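Thymidylate synthase A (Bacillus subtilis, PDB 1BKP) catalyses the reductive methylation of dUMP to dTMP with methylenetetrahydrofolate as methyl donor and reductant, supplying a precursor for DNA synthesis. Local coordinates at residues W166-L175 with L198-E209. Numbering follows the deposited sequence.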
ATOM      1  N   TRP A 166      -5.005   2.782   9.338  1.00 16.01           N
ATOM      2  CA  TRP A 166      -5.390   3.874  10.228  1.00 15.05           C
ATOM      3  C   TRP A 166      -4.421   3.845  11.408  1.00 14.63           C
ATOM      4  O   TRP A 166      -3.927   2.782  11.766  1.00 12.59           O
ATOM      5  CB  TRP A 166      -6.838   3.578  10.757  1.00 14.53           C
ATOM      6  CG  TRP A 166      -7.906   3.474   9.661  1.00 15.59           C
ATOM      7  CD1 TRP A 166      -8.137   2.403   8.806  1.00 15.21           C
ATOM      8  CD2 TRP A 166      -8.860   4.456   9.325  1.00 15.27           C
ATOM      9  NE1 TRP A 166      -9.164   2.694   7.963  1.00 14.89           N
ATOM     10  CE2 TRP A 166      -9.620   3.953   8.253  1.00 16.27           C
ATOM     11  CE3 TRP A 166      -9.151   5.727   9.832  1.00 14.65           C
ATOM     12  CZ2 TRP A 166     -10.649   4.693   7.646  1.00 15.02           C
ATOM     13  CZ3 TRP A 166     -10.174   6.479   9.247  1.00 14.36           C
ATOM     14  CH2 TRP A 166     -10.911   5.950   8.138  1.00 14.24           C
ATOM     15  N   TYR A 167      -4.169   5.011  12.018  1.00 15.43           N
ATOM     16  CA  TYR A 167      -3.216   5.011  13.130  1.00 15.85           C
ATOM     17  C   TYR A 167      -3.859   5.929  14.192  1.00 15.34           C
ATOM     18  O   TYR A 167      -4.384   7.021  13.851  1.00 12.62           O
ATOM     19  CB  TYR A 167      -1.921   5.680  12.685  1.00 15.91           C
ATOM     20  CG  TYR A 167      -1.370   5.110  11.389  1.00 19.69           C
ATOM     21  CD1 TYR A 167      -1.802   5.585  10.145  1.00 20.06           C
ATOM     22  CD2 TYR A 167      -0.378   4.142  11.393  1.00 19.02           C
ATOM     23  CE1 TYR A 167      -1.259   5.112   8.972  1.00 18.31           C
ATOM     24  CE2 TYR A 167       0.189   3.685  10.207  1.00 18.41           C
ATOM     25  CZ  TYR A 167      -0.265   4.185   9.019  1.00 17.40           C
ATOM     26  OH  TYR A 167       0.330   3.771   7.856  1.00 15.23           O
ATOM     27  N   VAL A 168      -3.651   5.585  15.460  1.00 15.43           N
ATOM     28  CA  VAL A 168      -4.165   6.447  16.508  1.00 17.50           C
ATOM     29  C   VAL A 168      -2.959   6.846  17.355  1.00 19.15           C
ATOM     30  O   VAL A 168      -2.252   5.961  17.887  1.00 18.09           O
ATOM     31  CB  VAL A 168      -5.217   5.746  17.426  1.00 18.14           C
ATOM     32  CG1 VAL A 168      -5.594   6.770  18.563  1.00 18.58           C
ATOM     33  CG2 VAL A 168      -6.425   5.351  16.632  1.00 17.51           C
ATOM     34  N   LYS A 169      -2.663   8.143  17.376  1.00 18.29           N
ATOM     35  CA  LYS A 169      -1.546   8.622  18.164  1.00 21.63           C
ATOM     36  C   LYS A 169      -1.946   9.990  18.779  1.00 24.72           C
ATOM     37  O   LYS A 169      -2.425  10.873  18.033  1.00 23.83           O
ATOM     38  CB  LYS A 169      -0.269   8.768  17.328  1.00 16.78           C
ATOM     39  CG  LYS A 169       0.180   7.485  16.613  1.00 15.77           C
ATOM     40  CD  LYS A 169       1.582   7.664  15.954  1.00 28.15           C
ATOM     41  CE  LYS A 169       2.075   6.485  15.128  1.00 24.96           C
ATOM     42  NZ  LYS A 169       2.161   5.169  15.858  1.00 22.86           N
ATOM     43  N   HIS A 170      -1.823  10.088  20.125  1.00 24.89           N
ATOM     44  CA  HIS A 170      -2.109  11.327  20.888  1.00 25.60           C
ATOM     45  C   HIS A 170      -3.529  11.838  20.685  1.00 22.09           C
ATOM     46  O   HIS A 170      -3.755  13.009  20.481  1.00 22.57           O
ATOM     47  CB  HIS A 170      -1.132  12.417  20.497  1.00 27.44           C
ATOM     48  CG  HIS A 170       0.235  12.251  21.090  1.00 31.15           C
ATOM     49  ND1 HIS A 170       0.556  11.212  21.952  1.00 32.87           N
ATOM     50  CD2 HIS A 170       1.347  13.033  21.002  1.00 32.49           C
ATOM     51  CE1 HIS A 170       1.802  11.369  22.381  1.00 33.44           C
ATOM     52  NE2 HIS A 170       2.303  12.464  21.821  1.00 33.37           N
ATOM     53  N   GLY A 171      -4.483  10.917  20.673  1.00 17.82           N
ATOM     54  CA  GLY A 171      -5.852  11.323  20.497  1.00 18.90           C
ATOM     55  C   GLY A 171      -6.217  11.692  19.087  1.00 20.29           C
ATOM     56  O   GLY A 171      -7.330  12.125  18.866  1.00 22.63           O
ATOM     57  N   LYS A 172      -5.294  11.517  18.143  1.00 17.07           N
ATOM     58  CA  LYS A 172      -5.656  11.813  16.758  1.00 16.94           C
ATOM     59  C   LYS A 172      -5.675  10.524  15.852  1.00 18.06           C
ATOM     60  O   LYS A 172      -4.820   9.602  15.995  1.00 16.30           O
ATOM     61  CB  LYS A 172      -4.679  12.820  16.187  1.00 23.90           C
ATOM     62  CG  LYS A 172      -4.719  14.158  16.929  1.00 25.08           C
ATOM     63  CD  LYS A 172      -3.582  15.028  16.450  1.00 24.13           C
ATOM     64  CE  LYS A 172      -3.516  16.310  17.187  1.00 50.37           C
ATOM     65  NZ  LYS A 172      -2.145  16.943  16.960  1.00 67.15           N
ATOM     66  N   LEU A 173      -6.650  10.510  14.938  1.00 16.60           N
ATOM     67  CA  LEU A 173      -6.849   9.448  13.976  1.00 16.23           C
ATOM     68  C   LEU A 173      -6.277   9.833  12.579  1.00 17.00           C
ATOM     69  O   LEU A 173      -6.803  10.743  11.909  1.00 16.02           O
ATOM     70  CB  LEU A 173      -8.345   9.195  13.837  1.00 15.64           C
ATOM     71  CG  LEU A 173      -8.764   7.962  13.010  1.00 15.22           C
ATOM     72  CD1 LEU A 173      -8.143   6.655  13.531  1.00 12.98           C
ATOM     73  CD2 LEU A 173     -10.354   7.792  13.038  1.00 13.02           C
ATOM     74  N   HIS A 174      -5.165   9.198  12.187  1.00 15.36           N
ATOM     75  CA  HIS A 174      -4.501   9.434  10.882  1.00 12.32           C
ATOM     76  C   HIS A 174      -5.001   8.349   9.923  1.00 12.59           C
ATOM     77  O   HIS A 174      -5.237   7.176  10.350  1.00 11.56           O
ATOM     78  CB  HIS A 174      -2.974   9.336  11.074  1.00 12.00           C
ATOM     79  CG  HIS A 174      -2.456  10.203  12.175  1.00 12.27           C
ATOM     80  ND1 HIS A 174      -1.776  11.403  11.968  1.00 12.11           N
ATOM     81  CD2 HIS A 174      -2.442   9.997  13.531  1.00 13.64           C
ATOM     82  CE1 HIS A 174      -1.378  11.891  13.140  1.00 11.79           C
ATOM     83  NE2 HIS A 174      -1.759  11.065  14.102  1.00 12.08           N
ATOM     84  N   LEU A 175      -5.106   8.705   8.613  1.00 13.09           N
ATOM     85  CA  LEU A 175      -5.626   7.764   7.647  1.00 11.69           C
ATOM     86  C   LEU A 175      -4.641   7.740   6.502  1.00 12.15           C
ATOM     87  O   LEU A 175      -4.220   8.815   6.032  1.00 12.32           O
ATOM     88  CB  LEU A 175      -7.016   8.204   7.069  1.00 12.14           C
ATOM     89  CG  LEU A 175      -7.488   7.464   5.789  1.00 11.20           C
ATOM     90  CD1 LEU A 175      -7.582   5.937   6.129  1.00 10.82           C
ATOM     91  CD2 LEU A 175      -8.861   7.990   5.328  1.00 12.42           C
ATOM     92  N   LEU A 198     -14.512   9.989   4.614  1.00 13.16           N
ATOM     93  CA  LEU A 198     -14.593   8.787   5.409  1.00 13.83           C
ATOM     94  C   LEU A 198     -13.761   9.007   6.724  1.00 14.70           C
ATOM     95  O   LEU A 198     -14.177   8.546   7.780  1.00 13.63           O
ATOM     96  CB  LEU A 198     -13.987   7.598   4.661  1.00 14.36           C
ATOM     97  CG  LEU A 198     -14.054   6.259   5.404  1.00 16.78           C
ATOM     98  CD1 LEU A 198     -15.558   5.777   5.545  1.00 14.34           C
ATOM     99  CD2 LEU A 198     -13.180   5.237   4.570  1.00 15.52           C
ATOM    100  N   GLN A 199     -12.604   9.673   6.631  1.00 14.51           N
ATOM    101  CA  GLN A 199     -11.801   9.932   7.809  1.00 14.95           C
ATOM    102  C   GLN A 199     -12.623  10.709   8.834  1.00 16.97           C
ATOM    103  O   GLN A 199     -12.569  10.391  10.071  1.00 18.19           O
ATOM    104  CB  GLN A 199     -10.573  10.754   7.484  1.00 12.72           C
ATOM    105  CG  GLN A 199      -9.601  10.799   8.643  1.00 14.41           C
ATOM    106  CD  GLN A 199      -8.349  11.564   8.290  1.00 16.83           C
ATOM    107  OE1 GLN A 199      -8.319  12.207   7.261  1.00 17.11           O
ATOM    108  NE2 GLN A 199      -7.318  11.539   9.164  1.00 14.12           N
ATOM    109  N   ARG A 200     -13.214  11.825   8.371  1.00 15.35           N
ATOM    110  CA  ARG A 200     -14.057  12.672   9.230  1.00 15.58           C
ATOM    111  C   ARG A 200     -15.227  11.912   9.819  1.00 15.97           C
ATOM    112  O   ARG A 200     -15.526  12.079  11.029  1.00 19.00           O
ATOM    113  CB  ARG A 200     -14.530  13.915   8.457  1.00 16.69           C
ATOM    114  CG  ARG A 200     -13.265  14.806   8.036  1.00 13.31           C
ATOM    115  CD  ARG A 200     -13.628  15.990   7.134  1.00  9.73           C
ATOM    116  NE  ARG A 200     -12.376  16.631   6.758  1.00 11.36           N
ATOM    117  CZ  ARG A 200     -11.981  17.813   7.202  1.00 14.47           C
ATOM    118  NH1 ARG A 200     -12.788  18.579   7.964  1.00 19.15           N
ATOM    119  NH2 ARG A 200     -10.820  18.254   6.813  1.00 12.20           N
ATOM    120  N   MET A 201     -15.889  11.044   9.048  1.00 13.61           N
ATOM    121  CA  MET A 201     -17.017  10.266   9.605  1.00 13.79           C
ATOM    122  C   MET A 201     -16.592   9.361  10.758  1.00 16.76           C
ATOM    123  O   MET A 201     -17.233   9.325  11.833  1.00 16.69           O
ATOM    124  CB  MET A 201     -17.600   9.349   8.550  1.00 13.63           C
ATOM    125  CG  MET A 201     -18.439  10.201   7.494  1.00 16.99           C
ATOM    126  SD  MET A 201     -18.805   9.125   6.065  1.00 20.57           S
ATOM    127  CE  MET A 201     -20.053   7.994   6.666  1.00 20.32           C
ATOM    128  N   ILE A 202     -15.483   8.648  10.515  1.00 19.30           N
ATOM    129  CA  ILE A 202     -15.013   7.620  11.454  1.00 18.54           C
ATOM    130  C   ILE A 202     -14.427   8.272  12.691  1.00 13.77           C
ATOM    131  O   ILE A 202     -14.668   7.826  13.783  1.00 13.14           O
ATOM    132  CB  ILE A 202     -14.064   6.450  10.796  1.00 19.81           C
ATOM    133  CG1 ILE A 202     -14.936   5.482   9.932  1.00 19.88           C
ATOM    134  CG2 ILE A 202     -13.347   5.648  11.999  1.00 16.53           C
ATOM    135  CD1 ILE A 202     -14.184   4.520   9.084  1.00 26.55           C
ATOM    136  N   ALA A 203     -13.712   9.359  12.529  1.00 13.35           N
ATOM    137  CA  ALA A 203     -13.154  10.033  13.689  1.00 14.03           C
ATOM    138  C   ALA A 203     -14.315  10.547  14.615  1.00 18.58           C
ATOM    139  O   ALA A 203     -14.218  10.458  15.872  1.00 17.80           O
ATOM    140  CB  ALA A 203     -12.320  11.220  13.202  1.00 12.43           C
ATOM    141  N   GLN A 204     -15.435  10.999  13.974  1.00 18.66           N
ATOM    142  CA  GLN A 204     -16.528  11.552  14.729  1.00 19.42           C
ATOM    143  C   GLN A 204     -17.166  10.477  15.590  1.00 19.74           C
ATOM    144  O   GLN A 204     -17.404  10.730  16.748  1.00 22.12           O
ATOM    145  CB  GLN A 204     -17.564  12.218  13.804  1.00 24.53           C
ATOM    146  CG  GLN A 204     -18.882  12.615  14.579  1.00 24.43           C
ATOM    147  CD  GLN A 204     -19.745  13.556  13.763  1.00 18.48           C
ATOM    148  OE1 GLN A 204     -19.239  14.535  13.241  1.00 26.19           O
ATOM    149  NE2 GLN A 204     -21.073  13.262  13.647  1.00 15.08           N
ATOM    150  N   VAL A 205     -17.342   9.270  15.059  1.00 17.54           N
ATOM    151  CA  VAL A 205     -17.997   8.218  15.790  1.00 18.84           C
ATOM    152  C   VAL A 205     -17.131   7.360  16.756  1.00 20.23           C
ATOM    153  O   VAL A 205     -17.664   6.525  17.508  1.00 20.89           O
ATOM    154  CB  VAL A 205     -18.797   7.353  14.874  1.00 20.70           C
ATOM    155  CG1 VAL A 205     -19.841   8.199  14.188  1.00 21.44           C
ATOM    156  CG2 VAL A 205     -17.910   6.599  13.858  1.00 21.10           C
ATOM    157  N   THR A 206     -15.802   7.534  16.693  1.00 20.03           N
ATOM    158  CA  THR A 206     -14.907   6.801  17.545  1.00 19.06           C
ATOM    159  C   THR A 206     -14.333   7.764  18.586  1.00 23.23           C
ATOM    160  O   THR A 206     -13.556   7.376  19.450  1.00 26.39           O
ATOM    161  CB  THR A 206     -13.819   6.138  16.773  1.00 14.32           C
ATOM    162  OG1 THR A 206     -13.074   7.113  15.989  1.00 14.93           O
ATOM    163  CG2 THR A 206     -14.416   5.027  15.915  1.00 10.36           C
ATOM    164  N   GLY A 207     -14.652   9.019  18.441  1.00 21.85           N
ATOM    165  CA  GLY A 207     -14.211  10.008  19.383  1.00 22.83           C
ATOM    166  C   GLY A 207     -12.813  10.543  19.282  1.00 23.52           C
ATOM    167  O   GLY A 207     -12.204  10.881  20.328  1.00 24.37           O
ATOM    168  N   TYR A 208     -12.223  10.566  18.090  1.00 18.47           N
ATOM    169  CA  TYR A 208     -10.877  11.113  18.002  1.00 15.00           C
ATOM    170  C   TYR A 208     -10.889  12.356  17.226  1.00 14.23           C
ATOM    171  O   TYR A 208     -11.896  12.701  16.576  1.00 16.47           O
ATOM    172  CB  TYR A 208      -9.913  10.121  17.266  1.00 14.80           C
ATOM    173  CG  TYR A 208      -9.698   8.847  17.992  1.00 12.96           C
ATOM    174  CD1 TYR A 208      -8.985   8.838  19.215  1.00 13.19           C
ATOM    175  CD2 TYR A 208     -10.231   7.629  17.507  1.00 12.21           C
ATOM    176  CE1 TYR A 208      -8.803   7.644  19.940  1.00 11.30           C
ATOM    177  CE2 TYR A 208     -10.081   6.460  18.203  1.00 14.56           C
ATOM    178  CZ  TYR A 208      -9.355   6.468  19.424  1.00 14.45           C
ATOM    179  OH  TYR A 208      -9.145   5.292  20.131  1.00 17.51           O
ATOM    180  N   GLU A 209      -9.842  13.118  17.394  1.00 15.06           N
ATOM    181  CA  GLU A 209      -9.622  14.334  16.631  1.00 15.38           C
ATOM    182  C   GLU A 209      -9.022  13.859  15.271  1.00 17.27           C
ATOM    183  O   GLU A 209      -8.514  12.752  15.202  1.00 16.58           O
ATOM    184  CB  GLU A 209      -8.549  15.182  17.313  1.00 10.00           C
ATOM    185  CG  GLU A 209      -9.116  16.051  18.444  1.00 31.07           C
ATOM    186  CD  GLU A 209      -8.296  17.335  18.630  1.00 68.90           C
ATOM    187  OE1 GLU A 209      -7.049  17.320  18.419  1.00 66.30           O
ATOM    188  OE2 GLU A 209      -8.915  18.368  18.971  1.00 84.26           O
TER
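The amide nitrogen of Q199 serves two backbone carbonyls: NE2 donates to L173 O at 2.9 Å, an oxygen that lies close to the amide plane of Q199 (9° out of it), though the bond is bent, with an N-H...O angle of 147°, and also to the carbonyl of E212. With OE1 taken by N51, both ends of the amide are occupied, which fixes its rotation. The extended chain starts with CG anti to the backbone N (chi1 -169°) and runs past the oppositely directed L175, whose CB rests 3.8 Å from Q199 CD. A leucine here would probably leave L173 O without this donor and N51 without its amide acceptor, loosening the tie between helix and strand.

Beyond the helix the chain turns through G207, whose positive phi suits glycine, and E209 joins the sheet. Two backbone bonds straddle K172: E209 N to G171 O at 3.1 Å, and L173 N to E209 O at 2.9 Å, the latter nearly linear.

Hydrophobic side chains fill the angle between sheet and helix. L173 sends CD2 against the helix backbone, 3.6 Å from A203 CA and close to I202 CG2. The W166 ring meets L198 CD2 and Q199 CA with its edge, while I202 CD1 reaches CH2 at 3.7 Å and L175 CD1 sits over the centre of one face. V168 CG1 makes a CH-pi contact over one face of Y208, 4.0 Å from the ring centroid; T206 O lies over the opposite face, and the Y208 hydroxyl, OH, is hydrogen-bonded to L133 O of helix 125-135.

The neighbouring side chains Y167, K169 and H174 meet the second subunit instead. Here, then, is a worked case of the beta-alpha-beta crossover: helix 188-206 packs on the sheet while linking adjacent parallel strands 172-183 and 209-223, within the thymidylate synthase fold.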